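Local coordinates for lipid binding protein LpqN (Mycobacterium tuberculosis, PDB 6E5F) that binds lipid and supports cell envelope biogenesis, possibly as a membrane fusion protein linking MmpL transporters to periplasmic proteins, at residues 204-207 against 208-211. Residues are numbered along the deposited sequence; the frame is centred on the assembly and turned at random.
Sequences DALD and DETM
Beyond OE2 of the E209 carboxylate, nearly in the plane of the group, lies CB of L206, 4.1 Å from that oxygen; L206 CD1, 4.2 Å from E209 OE2, sits slightly off one face. With CG anti to the carbonyl carbon (chi1 -69°) and the chain extended beyond it, E209 runs alongside the L206 side chain, both pointing the same way. One water ties the pair together, accepting from L206 N at 2.8 Å and donating to E209 OE2 at 2.9 Å from over the other face, well out of the carboxylate plane. OE1 takes the backbone N-H of A113, so both carboxylate oxygens are engaged. This is the tight turn by which strand 195-206 passes straight into helix 210-223, with E209 at the N-cap position. The turn is closed by E209 N bonding to L206 O at 2.8 Å. D207 O then accepts twice from T210. T210 N gives it a bent bond of 3.1 Å from well above the carbonyl plane. T210 OG1 makes a shorter one to D207 O, 2.7 Å, nearer that plane. T210 OG1 also hydrogen-bonds to the hydroxyl of T182, a residue of the dodecyl trehaloside pocket, and the T210 side chain comes within about 5 Å of that ligand at the nearest atoms.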
ATOM      1  N   ASP A 204       9.038  -0.717  -1.639  1.00 20.36           N
ATOM      2  CA  ASP A 204      10.136  -1.642  -1.390  1.00 22.76           C
ATOM      3  C   ASP A 204      11.387  -1.153  -2.099  1.00 21.26           C
ATOM      4  O   ASP A 204      11.335  -0.730  -3.254  1.00 24.71           O
ATOM      5  CB  ASP A 204       9.769  -3.046  -1.879  1.00 26.31           C
ATOM      6  CG  ASP A 204      10.972  -3.965  -1.978  1.00 43.17           C
ATOM      7  OD1 ASP A 204      11.455  -4.438  -0.931  1.00 36.36           O
ATOM      8  OD2 ASP A 204      11.438  -4.214  -3.110  1.00 51.96           O
ATOM      9  N   ALA A 205      12.514  -1.213  -1.395  1.00 21.47           N
ATOM     10  CA  ALA A 205      13.800  -0.878  -1.993  1.00 23.83           C
ATOM     11  C   ALA A 205      14.904  -1.522  -1.171  1.00 24.12           C
ATOM     12  O   ALA A 205      14.710  -1.886  -0.009  1.00 24.16           O
ATOM     13  CB  ALA A 205      14.011   0.638  -2.057  1.00 24.13           C
ATOM     14  N   LEU A 206      16.066  -1.665  -1.797  1.00 24.64           N
ATOM     15  CA  LEU A 206      17.252  -2.044  -1.044  1.00 25.17           C
ATOM     16  C   LEU A 206      17.553  -0.981   0.005  1.00 25.13           C
ATOM     17  O   LEU A 206      17.274   0.206  -0.184  1.00 26.17           O
ATOM     18  CB  LEU A 206      18.443  -2.200  -1.986  1.00 26.90           C
ATOM     19  CG  LEU A 206      18.373  -3.400  -2.937  1.00 31.93           C
ATOM     20  CD1 LEU A 206      19.358  -3.237  -4.082  1.00 37.40           C
ATOM     21  CD2 LEU A 206      18.639  -4.698  -2.184  1.00 32.04           C
ATOM     22  N   ASP A 207      18.123  -1.427   1.130  1.00 24.30           N
ATOM     23  CA  ASP A 207      18.398  -0.540   2.255  1.00 27.44           C
ATOM     24  C   ASP A 207      19.098   0.744   1.823  1.00 27.49           C
ATOM     25  O   ASP A 207      18.751   1.834   2.288  1.00 26.76           O
ATOM     26  CB  ASP A 207      19.254  -1.279   3.286  1.00 26.03           C
ATOM     27  CG  ASP A 207      19.650  -0.400   4.459  1.00 27.00           C
ATOM     28  OD1 ASP A 207      18.752  -0.041   5.248  1.00 28.72           O
ATOM     29  OD2 ASP A 207      20.850  -0.072   4.582  1.00 29.41           O
ATOM     30  N   ASP A 208      20.080   0.639   0.928  1.00 28.04           N
ATOM     31  CA  ASP A 208      20.857   1.812   0.553  1.00 30.00           C
ATOM     32  C   ASP A 208      20.045   2.840  -0.225  1.00 30.32           C
ATOM     33  O   ASP A 208      20.515   3.970  -0.387  1.00 34.64           O
ATOM     34  CB  ASP A 208      22.095   1.391  -0.240  1.00 31.10           C
ATOM     35  CG  ASP A 208      23.141   2.484  -0.314  1.00 39.79           C
ATOM     36  OD1 ASP A 208      23.532   3.010   0.751  1.00 39.01           O
ATOM     37  OD2 ASP A 208      23.585   2.811  -1.433  1.00 38.44           O
ATOM     38  N   GLU A 209      18.849   2.488  -0.704  1.00 28.95           N
ATOM     39  CA  GLU A 209      17.988   3.420  -1.426  1.00 26.92           C
ATOM     40  C   GLU A 209      16.757   3.811  -0.608  1.00 27.97           C
ATOM     41  O   GLU A 209      15.724   4.193  -1.158  1.00 26.65           O
ATOM     42  CB  GLU A 209      17.616   2.857  -2.797  1.00 29.76           C
ATOM     43  CG  GLU A 209      18.820   2.804  -3.738  1.00 31.38           C
ATOM     44  CD  GLU A 209      18.585   1.995  -4.996  1.00 35.80           C
ATOM     45  OE1 GLU A 209      18.520   2.600  -6.088  1.00 37.39           O
ATOM     46  OE2 GLU A 209      18.484   0.756  -4.893  1.00 36.19           O
ATOM     47  N   THR A 210      16.874   3.749   0.719  1.00 26.75           N
ATOM     48  CA  THR A 210      15.766   4.104   1.594  1.00 23.64           C
ATOM     49  C   THR A 210      15.288   5.529   1.348  1.00 24.65           C
ATOM     50  O   THR A 210      14.079   5.786   1.312  1.00 25.73           O
ATOM     51  CB  THR A 210      16.199   3.938   3.056  1.00 27.86           C
ATOM     52  OG1 THR A 210      16.394   2.548   3.346  1.00 26.54           O
ATOM     53  CG2 THR A 210      15.148   4.503   3.990  1.00 26.54           C
ATOM     54  N   MET A 211      16.219   6.474   1.182  1.00 27.33           N
ATOM     55  CA  MET A 211      15.823   7.870   1.033  1.00 31.06           C
ATOM     56  C   MET A 211      15.035   8.100  -0.250  1.00 30.30           C
ATOM     57  O   MET A 211      14.174   8.987  -0.294  1.00 29.50           O
ATOM     58  CB  MET A 211      17.051   8.779   1.057  1.00 33.52           C
ATOM     59  CG  MET A 211      16.715  10.267   1.105  1.00 49.48           C
ATOM     60  SD  MET A 211      15.923  10.776   2.649  1.00 64.13           S
ATOM     61  CE  MET A 211      17.245  10.468   3.815  1.00 58.24           C
TER
HETATM   62  O   HOH W   1      16.224  -0.952  -4.503  1.00 26.38           O